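Local coordinates for SusD homolog (Bacteroides thetaiotaomicron VPI-5482, PDB 3FDH), which probably binds glycans at the outer surface of the bacterial outer membrane, as SusD relatives do, and helps pass them to a partner transporter, at residues R292-A297 and N384-E389; S301-P306 and S315-S320. All blocks are in the same frame, centred on the assembly; numbering follows the deposited sequence.

Contact 1 of 2, residues R292-A297 and N384-E389; sequences RSQVAA and NTNSSE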
loop_
_atom_site.group_PDB
_atom_site.type_symbol
_atom_site.label_atom_id
_atom_site.label_comp_id
_atom_site.label_asym_id
_atom_site.label_seq_id
_atom_site.Cartn_x
_atom_site.Cartn_y
_atom_site.Cartn_z
ATOM N N ARG A 292 -24.103 0.314 15.941
ATOM C CA ARG A 292 -23.696 -0.569 14.869
ATOM C C ARG A 292 -23.510 -1.885 15.582
ATOM O O ARG A 292 -23.316 -1.921 16.806
ATOM C CB ARG A 292 -22.354 -0.199 14.229
ATOM C CG ARG A 292 -22.270 1.164 13.612
ATOM C CD ARG A 292 -20.952 1.287 12.897
ATOM N NE ARG A 292 -20.743 2.598 12.322
ATOM C CZ ARG A 292 -21.100 2.896 11.092
ATOM N NH1 ARG A 292 -21.659 1.960 10.351
ATOM N NH2 ARG A 292 -20.875 4.101 10.598
ATOM N N SER A 293 -23.595 -2.958 14.812
ATOM C CA SER A 293 -23.362 -4.291 15.333
ATOM C C SER A 293 -22.288 -4.990 14.539
ATOM O O SER A 293 -22.210 -4.841 13.332
ATOM C CB SER A 293 -24.636 -5.119 15.262
ATOM O OG SER A 293 -25.648 -4.530 16.047
ATOM N N GLN A 294 -21.464 -5.750 15.243
ATOM C CA GLN A 294 -20.405 -6.544 14.610
ATOM C C GLN A 294 -21.085 -7.835 14.171
ATOM O O GLN A 294 -21.647 -8.558 14.993
ATOM C CB GLN A 294 -19.298 -6.801 15.617
ATOM C CG GLN A 294 -18.113 -7.567 15.128
ATOM C CD GLN A 294 -17.125 -7.823 16.243
ATOM O OE1 GLN A 294 -17.501 -7.876 17.405
ATOM N NE2 GLN A 294 -15.849 -7.985 15.893
ATOM N N VAL A 295 -21.038 -8.088 12.865
ATOM C CA VAL A 295 -21.733 -9.218 12.231
ATOM C C VAL A 295 -20.900 -9.965 11.190
ATOM O O VAL A 295 -19.878 -9.493 10.732
ATOM C CB VAL A 295 -23.077 -8.752 11.573
ATOM C CG1 VAL A 295 -24.067 -8.148 12.618
ATOM C CG2 VAL A 295 -22.822 -7.753 10.450
ATOM N N ALA A 296 -21.336 -11.184 10.887
ATOM C CA ALA A 296 -20.682 -12.017 9.869
ATOM C C ALA A 296 -20.948 -11.416 8.504
ATOM O O ALA A 296 -21.940 -10.727 8.302
ATOM C CB ALA A 296 -21.166 -13.478 9.919
ATOM N N ALA A 297 -20.005 -11.664 7.612
ATOM C CA ALA A 297 -20.055 -11.167 6.241
ATOM C C ALA A 297 -21.338 -11.583 5.507
ATOM O O ALA A 297 -21.762 -10.898 4.586
ATOM C CB ALA A 297 -18.804 -11.592 5.447
ATOM N N ASN A 384 -22.174 -2.776 19.236
ATOM C CA ASN A 384 -22.528 -4.066 19.843
ATOM C C ASN A 384 -21.589 -5.078 19.206
ATOM O O ASN A 384 -21.616 -5.280 17.990
ATOM C CB ASN A 384 -23.941 -4.526 19.470
ATOM C CG ASN A 384 -25.042 -3.745 20.149
ATOM O OD1 ASN A 384 -24.938 -3.344 21.317
ATOM N ND2 ASN A 384 -26.154 -3.604 19.436
ATOM N N THR A 385 -20.717 -5.692 19.982
ATOM C CA THR A 385 -19.828 -6.700 19.418
ATOM C C THR A 385 -20.585 -8.023 19.273
ATOM O O THR A 385 -21.694 -8.205 19.798
ATOM C CB THR A 385 -18.605 -6.937 20.298
ATOM O OG1 THR A 385 -19.071 -7.259 21.607
ATOM C CG2 THR A 385 -17.727 -5.718 20.399
ATOM N N ASN A 386 -20.011 -8.939 18.506
ATOM C CA ASN A 386 -20.573 -10.274 18.456
ATOM C C ASN A 386 -19.787 -11.115 19.467
ATOM O O ASN A 386 -19.212 -10.561 20.421
ATOM C CB ASN A 386 -20.708 -10.896 17.045
ATOM C CG ASN A 386 -19.404 -11.104 16.334
ATOM O OD1 ASN A 386 -18.335 -11.075 16.959
ATOM N ND2 ASN A 386 -19.477 -11.307 14.972
ATOM N N SER A 387 -19.789 -12.430 19.278
ATOM C CA SER A 387 -19.110 -13.345 20.223
ATOM C C SER A 387 -17.843 -13.884 19.622
ATOM O O SER A 387 -17.270 -14.838 20.112
ATOM C CB SER A 387 -19.988 -14.521 20.656
ATOM O OG SER A 387 -21.054 -14.111 21.475
ATOM N N SER A 388 -17.420 -13.276 18.525
ATOM C CA SER A 388 -16.180 -13.712 17.889
ATOM C C SER A 388 -15.013 -13.595 18.848
ATOM O O SER A 388 -14.960 -12.709 19.708
ATOM C CB SER A 388 -15.887 -12.964 16.606
ATOM O OG SER A 388 -15.763 -11.574 16.821
ATOM N N GLU A 389 -14.085 -14.528 18.694
ATOM C CA GLU A 389 -12.882 -14.569 19.520
ATOM C C GLU A 389 -11.775 -13.740 18.924
ATOM O O GLU A 389 -11.625 -13.645 17.723
ATOM C CB GLU A 389 -12.375 -16.001 19.623
ATOM C CG GLU A 389 -13.341 -16.994 20.223
ATOM C CD GLU A 389 -13.299 -17.012 21.723
ATOM O OE1 GLU A 389 -12.562 -16.187 22.309
ATOM O OE2 GLU A 389 -13.999 -17.865 22.315
#
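Ser293 and Asn384 form the bridge of a two-stranded parallel sheet joining strand 292-293 to strand 383-384, with both side chains on the same face. The backbone of Asn384 reaches to both neighbours of Ser293, as parallel pairing requires: its N donates to Arg292 O (2.8 Å, 170° at the hydrogen), and its O accepts from Gln294 N (2.8 Å). Ser293 CA lies 3.3 Å from Asn384 O, a supporting CA-H...O contact. Beyond the bridge, side chains take over from the backbone. Gln294 holds CG anti to its own N (chi1 -178°) and continues as an extended chain toward the 384-389 segment. Gln294 OE1 accepts a hydrogen bond from Asn386 N at 2.9 Å, the donor tilted from the carbonyl plane, while NE2 donates to Arg281 O. Thr385 CB comes to 3.2 Å from Gln294 OE1. The carboxamides of Gln294 and Asn386 stack with planes 15° apart, although the two chains cross at about a right angle. Asn386 OD1 is gripped twice within its own loop. Ser388 N, 2.9 Å from Asn386 OD1 and above its carbonyl plane, closes an Asx turn; Ser388 OG donates to the same Asn386 OD1 in the plane, on a lone pair, at 2.6 Å. Asn386 ND2 donates to Asn280 O, and Ser388 OG also bonds Arg281 NH1. Stacking brings two acceptors together, Gln294 OE1 and Asn386 OD1 standing 3.3 Å apart with no hydrogen bond between them. That repulsion is probably paid for by the donors each oxygen receives and may be eased by Arg281, whose NH1 bonds the Ser388 hydroxyl that donates to Asn386 OD1. Bonds at both ends of each carboxamide fix which end is oxygen and which is nitrogen.

Contact 2 of 2, residues S301-P306 and S315-S320; sequences SLVPAP and SKYGIS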
loop_
_atom_site.group_PDB
_atom_site.type_symbol
_atom_site.label_atom_id
_atom_site.label_comp_id
_atom_site.label_asym_id
_atom_site.label_seq_id
_atom_site.Cartn_x
_atom_site.Cartn_y
_atom_site.Cartn_z
ATOM N N SER A 301 -27.952 -8.159 7.760
ATOM C CA SER A 301 -27.981 -6.856 8.455
ATOM C C SER A 301 -26.727 -6.035 8.220
ATOM O O SER A 301 -26.676 -4.854 8.557
ATOM C CB SER A 301 -28.235 -6.996 9.946
ATOM O OG SER A 301 -27.204 -7.660 10.630
ATOM N N LEU A 302 -25.716 -6.654 7.628
ATOM C CA LEU A 302 -24.490 -5.932 7.302
ATOM C C LEU A 302 -24.729 -4.932 6.196
ATOM O O LEU A 302 -24.100 -3.880 6.120
ATOM C CB LEU A 302 -23.384 -6.898 6.865
ATOM C CG LEU A 302 -22.087 -6.266 6.348
ATOM C CD1 LEU A 302 -21.449 -5.360 7.443
ATOM C CD2 LEU A 302 -21.134 -7.367 5.886
ATOM N N VAL A 303 -25.667 -5.280 5.330
ATOM C CA VAL A 303 -25.962 -4.468 4.154
ATOM C C VAL A 303 -24.645 -4.127 3.412
ATOM O O VAL A 303 -24.248 -2.952 3.279
ATOM C CB VAL A 303 -26.771 -3.188 4.507
ATOM C CG1 VAL A 303 -27.288 -2.502 3.211
ATOM C CG2 VAL A 303 -27.937 -3.511 5.452
ATOM N N PRO A 304 -23.950 -5.163 2.912
ATOM C CA PRO A 304 -22.739 -4.846 2.149
ATOM C C PRO A 304 -23.075 -4.159 0.844
ATOM O O PRO A 304 -24.197 -4.257 0.317
ATOM C CB PRO A 304 -22.087 -6.224 1.929
ATOM C CG PRO A 304 -23.269 -7.189 1.906
ATOM C CD PRO A 304 -24.295 -6.592 2.861
ATOM N N ALA A 305 -22.093 -3.427 0.355
ATOM C CA ALA A 305 -22.214 -2.668 -0.881
ATOM C C ALA A 305 -21.817 -3.527 -2.096
ATOM O O ALA A 305 -20.789 -4.244 -2.061
ATOM C CB ALA A 305 -21.373 -1.379 -0.803
ATOM N N PRO A 306 -22.630 -3.476 -3.161
ATOM C CA PRO A 306 -22.296 -4.225 -4.354
ATOM C C PRO A 306 -21.196 -3.527 -5.122
ATOM O O PRO A 306 -21.287 -2.341 -5.484
ATOM C CB PRO A 306 -23.584 -4.204 -5.166
ATOM C CG PRO A 306 -24.247 -2.954 -4.758
ATOM C CD PRO A 306 -23.909 -2.755 -3.321
ATOM N N SER A 315 -24.986 6.411 4.498
ATOM C CA SER A 315 -25.684 5.757 5.600
ATOM C C SER A 315 -26.260 4.368 5.325
ATOM O O SER A 315 -26.481 3.594 6.248
ATOM C CB SER A 315 -26.826 6.652 6.095
ATOM O OG SER A 315 -27.740 6.981 5.071
ATOM N N LYS A 316 -26.461 4.027 4.070
ATOM C CA LYS A 316 -27.110 2.748 3.742
ATOM C C LYS A 316 -26.345 1.455 4.050
ATOM O O LYS A 316 -26.885 0.449 4.555
ATOM C CB LYS A 316 -27.481 2.731 2.276
ATOM C CG LYS A 316 -28.189 1.466 1.829
ATOM C CD LYS A 316 -28.428 1.490 0.339
ATOM C CE LYS A 316 -29.112 0.222 -0.159
ATOM N NZ LYS A 316 -30.426 -0.027 0.513
ATOM N N TYR A 317 -25.090 1.473 3.682
ATOM C CA TYR A 317 -24.241 0.273 3.737
ATOM C C TYR A 317 -23.370 0.154 4.962
ATOM O O TYR A 317 -22.876 1.126 5.532
ATOM C CB TYR A 317 -23.341 0.203 2.489
ATOM C CG TYR A 317 -24.105 0.215 1.181
ATOM C CD1 TYR A 317 -24.784 -0.930 0.746
ATOM C CD2 TYR A 317 -24.197 1.378 0.394
ATOM C CE1 TYR A 317 -25.502 -0.927 -0.418
ATOM C CE2 TYR A 317 -24.935 1.381 -0.788
ATOM C CZ TYR A 317 -25.578 0.220 -1.191
ATOM O OH TYR A 317 -26.332 0.200 -2.353
ATOM N N GLY A 318 -23.180 -1.099 5.305
ATOM C CA GLY A 318 -22.301 -1.523 6.373
ATOM C C GLY A 318 -20.879 -1.215 5.980
ATOM O O GLY A 318 -20.610 -0.725 4.879
ATOM N N ILE A 319 -19.961 -1.541 6.879
ATOM C CA ILE A 319 -18.581 -1.154 6.699
ATOM C C ILE A 319 -17.597 -2.180 7.208
ATOM O O ILE A 319 -17.961 -3.071 7.927
ATOM C CB ILE A 319 -18.284 0.157 7.503
ATOM C CG1 ILE A 319 -18.704 -0.024 8.969
ATOM C CG2 ILE A 319 -18.959 1.403 6.828
ATOM C CD1 ILE A 319 -18.287 1.053 9.960
ATOM N N SER A 320 -16.338 -2.036 6.776
ATOM C CA SER A 320 -15.265 -2.809 7.385
ATOM C C SER A 320 -14.944 -2.157 8.744
ATOM O O SER A 320 -15.069 -0.945 8.914
ATOM C CB SER A 320 -14.004 -2.871 6.517
ATOM O OG SER A 320 -13.326 -1.618 6.458
#
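Val303 O gathers three groups of the 315-320 segment: Gly318 N, which hydrogen-bonds to it at 2.9 Å, Tyr317 CA, a CA-H...O contact, and the edge of the Tyr317 ring, with Val303 O near the ring plane and 3.3 Å from Tyr317 CD1. The Gly318 donor sits above the carbonyl plane, 47° out of it. This bond draws together the two ends of a loop that leads into strand 319-320, the partner of strand 283-284 in a small antiparallel sheet. The segments do not pair as strands; they run about 101° apart, and Val303 turns the chain with left-handed backbone angles. Gly318 CA approaches Leu302 O to 3.0 Å, so close that a side chain pointing that way would collide with the oxygen. At Tyr317, chi1 -57° sets CG anti to the carbonyl carbon. Ala305 CB stands 3.7 Å above one face of the Tyr317 ring in a CH-pi contact, and Lys316 CD lies over the opposite face; both are offset toward the rim. Pro306 CD adds an apolar contact at CE1, and the hydroxyl hydrogen-bonds with Asp311 N inside the loop. An alanine in place of Tyr317 would probably open a gap between Ala305 CB and Lys316 CD and leave Asp311 N without its hydroxyl partner. Val303 CG1 packs on Tyr317 CD1 and comes to 3.3 Å from Lys316 O.

The two contacts lie about 14 Å apart, centre to centre, on the same side of the chain's centre. Along the chain the order is 292-297, 301-306, 315-320, 384-389, so contact 2 is nested inside the span of chain that contact 1 closes, which includes helices. Strand 283-284 and the residue after it link them: Thr285 and Phe283 bond the backbone of 292-297, while Phe284 bonds Ile319. The contacts also touch directly, Val295 CG2 packing on Leu302 CB at 3.7 Å and Arg292 NH1, which hydrogen-bonds Thr285 O, on Ile319 CD1. Together they tie irregular chain with little strand into one compact region of a largely helical SusD-family protein, contact 1 extending it to helix 354-379.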